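Local coordinates for protein arginine--tRNA ligase (Campylobacter jejuni, PDB 3FNR) that catalyses the ATP-dependent attachment of L-arginine to its cognate tRNA, releasing AMP and diphosphate, as a monomeric class I aminoacyl-tRNA synthetase, at residues L376-L381 / L431-V435; E156-I160 / S305-R309. The protein carries 1 engineered substitution. All coordinates share one frame; numbering follows the deposited sequence.

Interaction 1: residues L376-L381 / L431-V435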
ATOM      1  N   LEU A 376     -15.440  26.466  -7.427  1.00 34.43           N
ATOM      2  CA  LEU A 376     -15.432  25.068  -7.825  1.00 37.26           C
ATOM      3  C   LEU A 376     -14.423  24.835  -8.929  1.00 38.19           C
ATOM      4  O   LEU A 376     -13.760  23.800  -8.952  1.00 36.64           O
ATOM      5  CB  LEU A 376     -16.828  24.628  -8.262  1.00 32.58           C
ATOM      6  CG  LEU A 376     -17.107  23.140  -8.503  1.00 39.63           C
ATOM      7  CD1 LEU A 376     -16.890  22.307  -7.251  1.00 35.47           C
ATOM      8  CD2 LEU A 376     -18.530  22.982  -9.016  1.00 34.82           C
ATOM      9  N   LEU A 377     -14.313  25.808  -9.833  1.00 39.34           N
ATOM     10  CA  LEU A 377     -13.293  25.805 -10.877  1.00 36.88           C
ATOM     11  C   LEU A 377     -11.898  25.825 -10.265  1.00 39.52           C
ATOM     12  O   LEU A 377     -11.049  25.002 -10.625  1.00 36.28           O
ATOM     13  CB  LEU A 377     -13.487  27.006 -11.811  1.00 34.15           C
ATOM     14  CG  LEU A 377     -12.426  27.384 -12.850  1.00 38.67           C
ATOM     15  CD1 LEU A 377     -12.225  26.283 -13.864  1.00 40.57           C
ATOM     16  CD2 LEU A 377     -12.825  28.676 -13.554  1.00 24.22           C
ATOM     17  N   PHE A 378     -11.672  26.757  -9.337  1.00 37.50           N
ATOM     18  CA  PHE A 378     -10.402  26.831  -8.622  1.00 39.93           C
ATOM     19  C   PHE A 378     -10.094  25.509  -7.937  1.00 40.67           C
ATOM     20  O   PHE A 378      -8.976  25.006  -8.046  1.00 41.62           O
ATOM     21  CB  PHE A 378     -10.388  27.946  -7.574  1.00 43.35           C
ATOM     22  CG  PHE A 378      -9.098  28.002  -6.783  1.00 46.73           C
ATOM     23  CD1 PHE A 378      -7.970  28.626  -7.313  1.00 52.51           C
ATOM     24  CD2 PHE A 378      -9.003  27.403  -5.525  1.00 48.86           C
ATOM     25  CE1 PHE A 378      -6.769  28.667  -6.597  1.00 54.61           C
ATOM     26  CE2 PHE A 378      -7.808  27.435  -4.801  1.00 50.86           C
ATOM     27  CZ  PHE A 378      -6.690  28.073  -5.339  1.00 49.80           C
ATOM     28  N   GLU A 379     -11.092  24.970  -7.237  1.00 36.18           N
ATOM     29  CA  GLU A 379     -10.965  23.718  -6.502  1.00 40.03           C
ATOM     30  C   GLU A 379     -10.559  22.582  -7.438  1.00 40.10           C
ATOM     31  O   GLU A 379      -9.682  21.788  -7.101  1.00 39.67           O
ATOM     32  CB  GLU A 379     -12.278  23.388  -5.782  1.00 38.88           C
ATOM     33  CG  GLU A 379     -12.147  22.354  -4.661  1.00 44.12           C
ATOM     34  CD  GLU A 379     -13.433  22.169  -3.859  1.00 47.49           C
ATOM     35  OE1 GLU A 379     -13.361  21.661  -2.719  1.00 54.56           O
ATOM     36  OE2 GLU A 379     -14.518  22.537  -4.356  1.00 55.69           O
ATOM     37  N   ALA A 380     -11.178  22.526  -8.616  1.00 34.77           N
ATOM     38  CA  ALA A 380     -10.831  21.514  -9.615  1.00 36.85           C
ATOM     39  C   ALA A 380      -9.354  21.609  -9.992  1.00 36.54           C
ATOM     40  O   ALA A 380      -8.640  20.604  -9.961  1.00 37.11           O
ATOM     41  CB  ALA A 380     -11.718  21.639 -10.860  1.00 35.85           C
ATOM     42  N   LEU A 381      -8.894  22.824 -10.292  1.00 34.41           N
ATOM     43  CA  LEU A 381      -7.520  23.053 -10.742  1.00 35.16           C
ATOM     44  C   LEU A 381      -6.472  22.938  -9.631  1.00 39.81           C
ATOM     45  O   LEU A 381      -5.299  22.700  -9.909  1.00 48.35           O
ATOM     46  CB  LEU A 381      -7.408  24.405 -11.453  1.00 35.09           C
ATOM     47  CG  LEU A 381      -8.212  24.489 -12.753  1.00 37.25           C
ATOM     48  CD1 LEU A 381      -8.326  25.927 -13.221  1.00 41.33           C
ATOM     49  CD2 LEU A 381      -7.589  23.613 -13.840  1.00 42.39           C
ATOM     50  N   LEU A 431     -17.062  23.473 -16.950  1.00 33.40           N
ATOM     51  CA  LEU A 431     -16.767  23.435 -15.537  1.00 32.98           C
ATOM     52  C   LEU A 431     -16.868  21.997 -15.037  1.00 33.31           C
ATOM     53  O   LEU A 431     -15.925  21.490 -14.435  1.00 36.65           O
ATOM     54  CB  LEU A 431     -17.729  24.331 -14.752  1.00 31.07           C
ATOM     55  CG  LEU A 431     -17.617  24.264 -13.225  1.00 32.89           C
ATOM     56  CD1 LEU A 431     -16.239  24.668 -12.767  1.00 38.44           C
ATOM     57  CD2 LEU A 431     -18.648  25.137 -12.554  1.00 29.54           C
ATOM     58  N   PHE A 432     -17.997  21.351 -15.324  1.00 30.48           N
ATOM     59  CA  PHE A 432     -18.271  19.993 -14.852  1.00 37.31           C
ATOM     60  C   PHE A 432     -17.244  19.001 -15.381  1.00 34.40           C
ATOM     61  O   PHE A 432     -16.821  18.105 -14.650  1.00 38.11           O
ATOM     62  CB  PHE A 432     -19.685  19.552 -15.244  1.00 33.86           C
ATOM     63  CG  PHE A 432     -20.786  20.173 -14.410  1.00 35.36           C
ATOM     64  CD1 PHE A 432     -22.054  19.611 -14.414  1.00 33.67           C
ATOM     65  CD2 PHE A 432     -20.559  21.302 -13.621  1.00 39.64           C
ATOM     66  CE1 PHE A 432     -23.079  20.165 -13.666  1.00 35.67           C
ATOM     67  CE2 PHE A 432     -21.583  21.873 -12.871  1.00 38.82           C
ATOM     68  CZ  PHE A 432     -22.842  21.302 -12.892  1.00 38.08           C
ATOM     69  N   SER A 433     -16.822  19.188 -16.634  1.00 34.10           N
ATOM     70  CA  SER A 433     -15.865  18.285 -17.277  1.00 38.67           C
ATOM     71  C   SER A 433     -14.529  18.326 -16.562  1.00 41.01           C
ATOM     72  O   SER A 433     -13.823  17.321 -16.489  1.00 47.31           O
ATOM     73  CB  SER A 433     -15.678  18.622 -18.755  1.00 34.35           C
ATOM     74  OG  SER A 433     -14.893  19.785 -18.915  1.00 43.40           O
ATOM     75  N   LEU A 434     -14.207  19.490 -16.010  1.00 36.58           N
ATOM     76  CA  LEU A 434     -12.991  19.654 -15.241  1.00 41.87           C
ATOM     77  C   LEU A 434     -13.082  19.032 -13.839  1.00 38.06           C
ATOM     78  O   LEU A 434     -12.105  18.467 -13.350  1.00 41.35           O
ATOM     79  CB  LEU A 434     -12.638  21.129 -15.167  1.00 43.03           C
ATOM     80  CG  LEU A 434     -11.229  21.479 -14.716  1.00 50.94           C
ATOM     81  CD1 LEU A 434     -10.175  20.975 -15.700  1.00 49.89           C
ATOM     82  CD2 LEU A 434     -11.186  22.961 -14.603  1.00 52.92           C
ATOM     83  N   VAL A 435     -14.248  19.140 -13.205  1.00 37.52           N
ATOM     84  CA  VAL A 435     -14.519  18.476 -11.918  1.00 35.50           C
ATOM     85  C   VAL A 435     -14.442  16.949 -12.069  1.00 38.69           C
ATOM     86  O   VAL A 435     -13.808  16.270 -11.264  1.00 37.41           O
ATOM     87  CB  VAL A 435     -15.892  18.900 -11.329  1.00 34.82           C
ATOM     88  CG1 VAL A 435     -16.188  18.185 -10.012  1.00 28.67           C
ATOM     89  CG2 VAL A 435     -15.940  20.423 -11.123  1.00 34.09           C
TER

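Interaction 2: residues E156-I160 / S305-R309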
ATOM      1  N   GLU A 156      -3.233  -8.010  -5.596  1.00 43.67           N
ATOM      2  CA  GLU A 156      -3.816  -7.648  -6.884  1.00 46.33           C
ATOM      3  C   GLU A 156      -5.304  -7.345  -6.733  1.00 43.32           C
ATOM      4  O   GLU A 156      -5.846  -6.496  -7.434  1.00 44.81           O
ATOM      5  CB  GLU A 156      -3.605  -8.771  -7.897  1.00 46.13           C
ATOM      6  CG  GLU A 156      -3.100  -8.312  -9.260  1.00 66.37           C
ATOM      7  CD  GLU A 156      -4.169  -7.665 -10.128  1.00 80.02           C
ATOM      8  OE1 GLU A 156      -4.374  -6.433 -10.023  1.00 84.84           O
ATOM      9  OE2 GLU A 156      -4.780  -8.388 -10.945  1.00 85.13           O
ATOM     10  N   GLN A 157      -5.949  -8.051  -5.809  1.00 43.61           N
ATOM     11  CA  GLN A 157      -7.345  -7.815  -5.449  1.00 46.98           C
ATOM     12  C   GLN A 157      -7.575  -6.382  -4.961  1.00 46.01           C
ATOM     13  O   GLN A 157      -8.615  -5.789  -5.238  1.00 47.84           O
ATOM     14  CB  GLN A 157      -7.780  -8.808  -4.376  1.00 45.38           C
ATOM     15  CG  GLN A 157      -9.272  -9.016  -4.291  1.00 48.84           C
ATOM     16  CD  GLN A 157      -9.661 -10.020  -3.226  1.00 49.04           C
ATOM     17  OE1 GLN A 157      -8.809 -10.575  -2.535  1.00 51.84           O
ATOM     18  NE2 GLN A 157     -10.959 -10.264  -3.093  1.00 55.88           N
ATOM     19  N   ALA A 158      -6.588  -5.830  -4.258  1.00 44.75           N
ATOM     20  CA  ALA A 158      -6.631  -4.445  -3.791  1.00 36.03           C
ATOM     21  C   ALA A 158      -5.928  -3.481  -4.745  1.00 41.46           C
ATOM     22  O   ALA A 158      -5.605  -2.347  -4.364  1.00 40.59           O
ATOM     23  CB  ALA A 158      -6.034  -4.348  -2.421  1.00 38.69           C
ATOM     24  N   LYS A 159      -5.703  -3.934  -5.981  1.00 37.51           N
ATOM     25  CA  LYS A 159      -5.065  -3.145  -7.049  1.00 39.67           C
ATOM     26  C   LYS A 159      -3.592  -2.798  -6.765  1.00 40.73           C
ATOM     27  O   LYS A 159      -3.084  -1.753  -7.198  1.00 39.45           O
ATOM     28  CB  LYS A 159      -5.887  -1.885  -7.409  1.00 40.92           C
ATOM     29  CG  LYS A 159      -7.390  -2.119  -7.620  1.00 48.38           C
ATOM     30  CD  LYS A 159      -7.693  -2.868  -8.914  1.00 57.22           C
ATOM     31  CE  LYS A 159      -9.174  -3.257  -9.009  1.00 60.22           C
ATOM     32  NZ  LYS A 159      -9.576  -4.315  -8.028  1.00 62.39           N
ATOM     33  N   ILE A 160      -2.913  -3.695  -6.052  1.00 35.07           N
ATOM     34  CA  ILE A 160      -1.515  -3.495  -5.680  1.00 35.69           C
ATOM     35  C   ILE A 160      -0.603  -4.497  -6.377  1.00 39.83           C
ATOM     36  O   ILE A 160      -0.778  -5.709  -6.249  1.00 38.84           O
ATOM     37  CB  ILE A 160      -1.320  -3.576  -4.140  1.00 36.14           C
ATOM     38  CG1 ILE A 160      -2.179  -2.509  -3.443  1.00 27.46           C
ATOM     39  CG2 ILE A 160       0.164  -3.434  -3.773  1.00 36.14           C
ATOM     40  CD1 ILE A 160      -2.481  -2.785  -1.957  1.00 34.16           C
ATOM     41  N   SER A 305     -12.836  -3.380  -3.280  1.00 42.03           N
ATOM     42  CA  SER A 305     -11.508  -2.775  -3.374  1.00 43.02           C
ATOM     43  C   SER A 305     -11.485  -1.262  -3.141  1.00 45.90           C
ATOM     44  O   SER A 305     -10.635  -0.765  -2.397  1.00 44.86           O
ATOM     45  CB  SER A 305     -10.890  -3.093  -4.737  1.00 45.68           C
ATOM     46  OG  SER A 305      -9.575  -2.579  -4.831  1.00 49.73           O
ATOM     47  N   ASP A 306     -12.404  -0.546  -3.787  1.00 40.99           N
ATOM     48  CA  ASP A 306     -12.497   0.914  -3.662  1.00 39.43           C
ATOM     49  C   ASP A 306     -12.637   1.352  -2.216  1.00 41.13           C
ATOM     50  O   ASP A 306     -11.964   2.291  -1.786  1.00 41.46           O
ATOM     51  CB  ASP A 306     -13.676   1.452  -4.472  1.00 41.74           C
ATOM     52  CG  ASP A 306     -13.561   1.143  -5.958  1.00 47.69           C
ATOM     53  OD1 ASP A 306     -12.440   0.867  -6.443  1.00 48.87           O
ATOM     54  OD2 ASP A 306     -14.601   1.179  -6.649  1.00 53.07           O
ATOM     55  N   ALA A 307     -13.494   0.650  -1.472  1.00 35.64           N
ATOM     56  CA  ALA A 307     -13.739   0.950  -0.074  1.00 38.64           C
ATOM     57  C   ALA A 307     -12.484   0.739   0.754  1.00 39.79           C
ATOM     58  O   ALA A 307     -12.155   1.583   1.578  1.00 42.38           O
ATOM     59  CB  ALA A 307     -14.881   0.108   0.458  1.00 41.03           C
ATOM     60  N   LEU A 308     -11.773  -0.366   0.512  1.00 39.89           N
ATOM     61  CA  LEU A 308     -10.498  -0.643   1.197  1.00 35.26           C
ATOM     62  C   LEU A 308      -9.485   0.454   0.915  1.00 33.70           C
ATOM     63  O   LEU A 308      -8.848   0.980   1.836  1.00 35.32           O
ATOM     64  CB  LEU A 308      -9.908  -1.998   0.774  1.00 36.68           C
ATOM     65  CG  LEU A 308      -8.737  -2.463   1.653  1.00 40.16           C
ATOM     66  CD1 LEU A 308      -9.195  -3.463   2.688  1.00 41.55           C
ATOM     67  CD2 LEU A 308      -7.632  -3.063   0.815  1.00 36.80           C
ATOM     68  N   ARG A 309      -9.364   0.813  -0.361  1.00 30.11           N
ATOM     69  CA  ARG A 309      -8.430   1.827  -0.789  1.00 34.28           C
ATOM     70  C   ARG A 309      -8.775   3.199  -0.205  1.00 35.85           C
ATOM     71  O   ARG A 309      -7.893   4.033  -0.030  1.00 44.46           O
ATOM     72  CB  ARG A 309      -8.369   1.896  -2.319  1.00 32.30           C
ATOM     73  CG  ARG A 309      -7.776   0.658  -3.029  1.00 38.40           C
ATOM     74  CD  ARG A 309      -6.371   0.304  -2.558  1.00 41.27           C
ATOM     75  NE  ARG A 309      -5.392   1.355  -2.845  1.00 30.95           N
ATOM     76  CZ  ARG A 309      -4.446   1.286  -3.776  1.00 38.06           C
ATOM     77  NH1 ARG A 309      -4.331   0.209  -4.542  1.00 33.78           N
ATOM     78  NH2 ARG A 309      -3.609   2.308  -3.947  1.00 37.66           N
TER

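Interaction 1: residues L376-L381 / L431-V435
Leu376 meets helix 425-445 with two parts of its side chain: its CG lies against Val435 CG2 at 4.0 Å, and its CD2 reaches Leu431 CD2. It crosses both partners at about a right angle. Leu377 offers both backbone and side chain to its neighbours. Leu431, with CG anti to its own backbone N (chi1 174°), extends CD1 to 3.7 Å from Leu377 CA and equally near Leu377 CB, while Leu377 CD1 touches Leu434 CD2 at 3.6 Å. The two helices belong to the all-helical DALR anticodon-binding domain. Their axes approach to 9.3 Å and run in broadly the same direction, 32° apart. Ala380 points its methyl group across the interface, and the small side chain lets the backbones come close, its CA lying 5.3 Å from Val435 CA. Ala380 CB rests on Leu434 CG at 3.9 Å, and one turn further along helix 425-445 Ser438 OG hydrogen-bonds to Ala380 O. At the C-terminal end of helix 371-381, Leu381 CD2 lies 3.7 Å from Leu434 CD2, so this one methyl of Leu434 touches both Leu377 and Leu381. Leu8 of helix 5-17 packs against the same two leucines of helix 371-381.

Interaction 2: residues E156-I160 / S305-R309
Arg309 NH1 donates a hydrogen bond to Ala158 O over 2.9 Å, with an N-H...O angle of 160°. The oxygen lies at the guanidinium edge, close to its plane, and the donor lies in the carbonyl plane. A bend at chi2 (-56°) brings Arg309 CD to 3.3 Å from Ala158 O, and a further bend at chi3 (-63°) turns the guanidinium so that NH1 reaches the same oxygen. This acceptor sits where helix 136-157 ends in a Schellman motif, with Lys159 as its positive-phi C' residue. The lysine folds back over its own turn, where Lys159 NZ makes a weak 3.3 Å hydrogen bond to Gln157 O. The apolar contact is Ala158 CB on Leu308 CD2 at 3.8 Å. Carbon also packs against polar atoms by van der Waals contact: Ile160 CG1 lies obliquely beside Arg309 NH1 at 3.6 Å, and Lys159 CG is 3.6 Å from Ser305 OG. In the catalytic domain, the contact thus sets the C-terminal end of helix 136-157 against the start of helix 305-311. Helix 50-65 lies alongside, its Asp57 forming a salt bridge with Arg309 and its Thr58 accepting a hydrogen bond from Arg309 NH2, while helix 296-303 packs against Ala158 and Leu308.

Interactions 1 and 2 hold different elements in different domains, with centres 27 Å apart and nearest atoms about 16 Å apart. Interaction 1 is a buried contact within the anticodon-binding domain, between two helices and made through apolar side chains, with no hydrogen bond between residues 376-381 and 431-435, although Ser438, just beyond, supplies one. Interaction 2 lies nearer the centre of the chain yet is only partly buried, with an exposed lysine at its margin. There a helix end and its turn meet the start of another helix, so a backbone carbonyl is available to an arginine, and polar and apolar contacts mix. Both segments of interaction 2 precede those of interaction 1 in the sequence.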